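PDB 6P0F: GTPase subunit of restriction endonuclease from Thermococcus gammatolerans, which probably recognises and binds modified DNA through this N-terminal YTH-like domain, as part of an McrB-type GTP-driven restriction endonuclease. Local coordinates for residues M1-G13 against P153-Y167. Sequence-based numbering, arbitrary orientation.
With SO4 (sulfate ion), chain C.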
# COMPACT_ATOMS: atom_id res chain seq x y z
N MSE A 1 -18.06 -8.04 6.76
CA MSE A 1 -16.89 -7.17 6.62
C MSE A 1 -17.27 -5.73 6.31
O MSE A 1 -17.72 -5.43 5.20
CB MSE A 1 -15.96 -7.69 5.50
CG MSE A 1 -15.40 -9.09 5.71
SE MSE A 1 -14.15 -9.20 7.27
CE MSE A 1 -15.03 -10.69 8.23
N GLU A 2 -17.05 -4.82 7.27
CA GLU A 2 -17.34 -3.42 7.01
C GLU A 2 -16.21 -2.71 6.27
O GLU A 2 -16.43 -1.64 5.70
CB GLU A 2 -17.64 -2.70 8.33
CG GLU A 2 -18.41 -1.41 8.14
CD GLU A 2 -19.81 -1.64 7.61
OE1 GLU A 2 -20.30 -0.77 6.85
OE2 GLU A 2 -20.42 -2.68 7.94
N ASN A 3 -15.03 -3.30 6.23
CA ASN A 3 -13.92 -2.71 5.49
C ASN A 3 -13.35 -3.76 4.54
O ASN A 3 -13.81 -4.90 4.49
CB ASN A 3 -12.84 -2.19 6.44
CG ASN A 3 -12.64 -3.09 7.64
OD1 ASN A 3 -12.38 -4.28 7.48
ND2 ASN A 3 -12.79 -2.53 8.85
N GLN A 4 -12.38 -3.33 3.75
CA GLN A 4 -11.82 -4.13 2.69
C GLN A 4 -10.34 -4.38 2.94
O GLN A 4 -9.67 -3.62 3.63
CB GLN A 4 -12.06 -3.46 1.34
CG GLN A 4 -13.54 -3.25 1.04
CD GLN A 4 -13.81 -2.39 -0.15
OE1 GLN A 4 -14.58 -2.77 -1.03
NE2 GLN A 4 -13.17 -1.23 -0.22
N LEU A 5 -9.85 -5.47 2.36
CA LEU A 5 -8.44 -5.83 2.41
C LEU A 5 -7.93 -5.93 0.98
O LEU A 5 -8.52 -6.64 0.15
CB LEU A 5 -8.23 -7.15 3.15
CG LEU A 5 -6.83 -7.77 3.13
CD1 LEU A 5 -5.85 -6.76 3.79
CD2 LEU A 5 -6.81 -9.13 3.83
N PHE A 6 -6.86 -5.19 0.68
CA PHE A 6 -6.23 -5.19 -0.62
C PHE A 6 -4.80 -5.69 -0.51
O PHE A 6 -4.17 -5.58 0.55
CB PHE A 6 -6.23 -3.79 -1.23
CG PHE A 6 -7.59 -3.23 -1.42
CD1 PHE A 6 -8.34 -3.57 -2.53
CD2 PHE A 6 -8.14 -2.39 -0.47
CE1 PHE A 6 -9.62 -3.07 -2.70
CE2 PHE A 6 -9.42 -1.87 -0.66
CZ PHE A 6 -10.16 -2.25 -1.78
N ILE A 7 -4.30 -6.28 -1.61
CA ILE A 7 -2.89 -6.66 -1.74
C ILE A 7 -2.28 -5.83 -2.86
O ILE A 7 -2.81 -5.77 -3.97
CB ILE A 7 -2.72 -8.16 -2.06
CG1 ILE A 7 -3.20 -9.01 -0.90
CG2 ILE A 7 -1.25 -8.47 -2.39
CD1 ILE A 7 -3.46 -10.45 -1.32
N ILE A 8 -1.16 -5.17 -2.56
CA ILE A 8 -0.43 -4.42 -3.57
C ILE A 8 0.97 -4.99 -3.66
O ILE A 8 1.70 -5.06 -2.67
CB ILE A 8 -0.42 -2.92 -3.25
CG1 ILE A 8 -1.84 -2.38 -3.34
CG2 ILE A 8 0.52 -2.17 -4.22
CD1 ILE A 8 -1.94 -0.91 -2.85
N GLY A 9 1.35 -5.42 -4.88
CA GLY A 9 2.60 -6.09 -5.09
C GLY A 9 3.64 -5.07 -5.55
O GLY A 9 3.45 -4.41 -6.57
N ILE A 10 4.71 -4.97 -4.79
CA ILE A 10 5.80 -4.02 -5.05
C ILE A 10 6.97 -4.82 -5.58
O ILE A 10 7.58 -5.59 -4.83
CB ILE A 10 6.19 -3.25 -3.78
CG1 ILE A 10 5.00 -2.55 -3.13
CG2 ILE A 10 7.37 -2.27 -4.09
CD1 ILE A 10 4.38 -1.48 -3.98
N GLY A 11 7.33 -4.64 -6.86
CA GLY A 11 8.41 -5.44 -7.42
C GLY A 11 9.78 -4.87 -7.09
O GLY A 11 10.06 -3.69 -7.36
N THR A 12 10.65 -5.68 -6.50
CA THR A 12 11.98 -5.20 -6.18
C THR A 12 12.81 -5.02 -7.45
O THR A 12 12.55 -5.62 -8.49
CB THR A 12 12.70 -6.16 -5.23
OG1 THR A 12 12.68 -7.48 -5.78
CG2 THR A 12 12.00 -6.16 -3.87
N GLY A 13 13.81 -4.15 -7.34
CA GLY A 13 14.63 -3.84 -8.49
C GLY A 13 13.97 -2.98 -9.54
O GLY A 13 14.48 -2.89 -10.66
N PRO A 153 -0.03 -10.30 -6.93
CA PRO A 153 -0.78 -9.43 -7.84
C PRO A 153 -0.22 -8.02 -7.84
O PRO A 153 0.32 -7.54 -6.84
CB PRO A 153 -2.20 -9.45 -7.26
CG PRO A 153 -1.99 -9.62 -5.79
CD PRO A 153 -0.75 -10.52 -5.65
N ILE A 154 -0.36 -7.35 -8.99
CA ILE A 154 -0.08 -5.91 -8.98
C ILE A 154 -1.02 -5.19 -8.03
O ILE A 154 -0.60 -4.35 -7.23
CB ILE A 154 -0.13 -5.35 -10.41
CG1 ILE A 154 1.12 -5.79 -11.17
CG2 ILE A 154 -0.18 -3.84 -10.36
CD1 ILE A 154 1.08 -5.46 -12.62
N ALA A 155 -2.31 -5.53 -8.08
CA ALA A 155 -3.31 -5.01 -7.17
C ALA A 155 -4.43 -6.03 -7.06
O ALA A 155 -5.05 -6.37 -8.07
CB ALA A 155 -3.87 -3.67 -7.64
N GLY A 156 -4.67 -6.52 -5.85
CA GLY A 156 -5.69 -7.53 -5.62
C GLY A 156 -6.65 -7.13 -4.52
O GLY A 156 -6.32 -6.37 -3.61
N TYR A 157 -7.87 -7.66 -4.62
CA TYR A 157 -8.91 -7.50 -3.62
C TYR A 157 -9.13 -8.84 -2.94
O TYR A 157 -9.30 -9.86 -3.63
CB TYR A 157 -10.21 -7.00 -4.25
CG TYR A 157 -11.41 -7.07 -3.33
CD1 TYR A 157 -11.53 -6.20 -2.25
CD2 TYR A 157 -12.42 -8.00 -3.54
CE1 TYR A 157 -12.62 -6.25 -1.41
CE2 TYR A 157 -13.53 -8.05 -2.70
CZ TYR A 157 -13.62 -7.18 -1.64
OH TYR A 157 -14.70 -7.21 -0.79
N VAL A 158 -9.08 -8.87 -1.62
CA VAL A 158 -9.24 -10.12 -0.88
C VAL A 158 -10.72 -10.26 -0.54
O VAL A 158 -11.28 -9.48 0.25
CB VAL A 158 -8.36 -10.18 0.37
CG1 VAL A 158 -8.51 -11.52 1.08
CG2 VAL A 158 -6.89 -9.97 -0.03
N LYS A 159 -11.37 -11.25 -1.15
CA LYS A 159 -12.80 -11.39 -0.94
C LYS A 159 -13.10 -11.66 0.52
O LYS A 159 -12.30 -12.28 1.24
CB LYS A 159 -13.35 -12.51 -1.83
CG LYS A 159 -13.27 -12.14 -3.30
CD LYS A 159 -14.24 -12.91 -4.17
CE LYS A 159 -14.02 -12.56 -5.64
NZ LYS A 159 -15.07 -13.18 -6.51
N PRO A 160 -14.26 -11.21 0.99
CA PRO A 160 -14.62 -11.39 2.41
C PRO A 160 -14.48 -12.81 2.95
O PRO A 160 -14.03 -13.00 4.09
CB PRO A 160 -16.09 -10.94 2.45
CG PRO A 160 -16.29 -10.09 1.26
CD PRO A 160 -15.28 -10.48 0.22
N GLU A 161 -14.84 -13.81 2.15
CA GLU A 161 -14.79 -15.18 2.64
C GLU A 161 -13.36 -15.61 2.95
O GLU A 161 -13.15 -16.47 3.82
CB GLU A 161 -15.48 -16.10 1.63
CG GLU A 161 -15.00 -15.97 0.20
CD GLU A 161 -15.77 -14.94 -0.62
OE1 GLU A 161 -16.36 -14.00 -0.02
OE2 GLU A 161 -15.78 -15.06 -1.87
N ARG A 162 -12.38 -15.00 2.28
CA ARG A 162 -10.99 -15.22 2.64
C ARG A 162 -10.51 -14.29 3.73
O ARG A 162 -9.73 -14.70 4.61
CB ARG A 162 -10.04 -14.97 1.47
CG ARG A 162 -10.16 -15.77 0.37
CD ARG A 162 -9.04 -15.35 -0.55
NE ARG A 162 -9.34 -15.99 -1.77
CZ ARG A 162 -8.91 -17.21 -2.07
NH1 ARG A 162 -8.15 -17.87 -1.22
NH2 ARG A 162 -9.25 -17.73 -3.22
N MSE A 163 -10.86 -13.00 3.62
CA MSE A 163 -10.42 -11.95 4.55
C MSE A 163 -10.87 -12.35 5.93
O MSE A 163 -10.12 -12.22 6.91
CB MSE A 163 -10.99 -10.57 4.15
CG MSE A 163 -10.60 -9.48 5.08
SE MSE A 163 -11.77 -7.91 4.69
CE MSE A 163 -11.75 -7.87 2.71
N SER A 164 -12.08 -12.92 6.01
CA SER A 164 -12.63 -13.30 7.31
C SER A 164 -11.73 -14.28 8.05
O SER A 164 -11.64 -14.22 9.29
CB SER A 164 -14.00 -13.92 7.13
OG SER A 164 -14.57 -14.32 8.36
N GLY A 165 -11.03 -15.15 7.34
CA GLY A 165 -10.16 -16.10 8.00
C GLY A 165 -8.99 -15.47 8.70
O GLY A 165 -8.46 -16.05 9.65
N VAL A 166 -8.57 -14.27 8.28
CA VAL A 166 -7.41 -13.62 8.85
C VAL A 166 -7.72 -12.28 9.49
O VAL A 166 -6.83 -11.63 10.04
CB VAL A 166 -6.29 -13.43 7.80
CG1 VAL A 166 -5.90 -14.78 7.21
CG2 VAL A 166 -6.75 -12.47 6.73
N TYR A 167 -9.00 -11.86 9.45
CA TYR A 167 -9.35 -10.50 9.87
C TYR A 167 -8.99 -10.23 11.32
O TYR A 167 -8.47 -9.16 11.65
CB TYR A 167 -10.85 -10.30 9.62
CG TYR A 167 -11.37 -8.91 9.92
CD1 TYR A 167 -10.76 -7.78 9.37
CD2 TYR A 167 -12.48 -8.74 10.74
CE1 TYR A 167 -11.25 -6.51 9.63
CE2 TYR A 167 -12.97 -7.46 11.01
CZ TYR A 167 -12.36 -6.36 10.46
OH TYR A 167 -12.86 -5.10 10.73
S SO4 C . -11.18 -15.14 -5.27
O1 SO4 C . -10.68 -13.75 -5.15
O2 SO4 C . -10.73 -15.85 -4.09
O3 SO4 C . -12.64 -15.18 -5.38
O4 SO4 C . -10.70 -15.78 -6.47
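With CG of Tyr-167 anti to the backbone N (chi1 -176°), the phenol is placed against Met-1 and Asn-3. Met-1, a selenomethionine, bends at chi2 (-66°) and lays SE over one face of that ring, displaced toward the rim and 4.0 Å from the ring centroid. This is a Met-aromatic contact. At the end of the ring, Asn-3 ND2 donates a hydrogen bond to Tyr-167 OH at 3.2 Å, with the hydroxyl near the amide plane. A leucine in place of Tyr-167 has neither the hydroxyl nor the ring, which would probably leave the Asn-3 amide freer to turn and Met-1 SE less firmly held. The side chains of Met-163, also a selenomethionine, and Met-1 run alongside each other in opposite senses, Met-163 SE to Met-1 SE 3.7 Å. Met-163 CE lies 3.6 Å from Leu-5 CB. The methyl also lies against Leu-5 N, a buried amide with no hydrogen-bond partner in the model.

Farther along, strands 5-11 and 155-158 pair antiparallel. Ile-7 and Gly-156 form a hydrogen-bonded pair: Ile-7 N donates to Gly-156 O, and Gly-156 N returns a bond to Ile-7 O at 2.7 Å. On the sheet face with Leu-5, Ile-7 CD1 touches Val-158 CG2, while Ile-7 CG2 meets Pro-153 CG at 3.7 Å. On the other face, the Phe-6 and Tyr-157 rings meet at a slant, Phe-6 CE1 to Tyr-157 CD1 at 3.7 Å. Gln-4 CB sits at the edge of the Tyr-157 ring; Gln-4 NE2 is bonded to Lys-64 O and Asp-69 OD2.

Strand 155-158 leads through Lys-159, the N-cap residue, into helix 160-174, which packs beside the N-terminal residues. Strand 5-11 lies between strand 155-158 and the parallel strand 70-76 in the mixed sheet of this YTH-like domain.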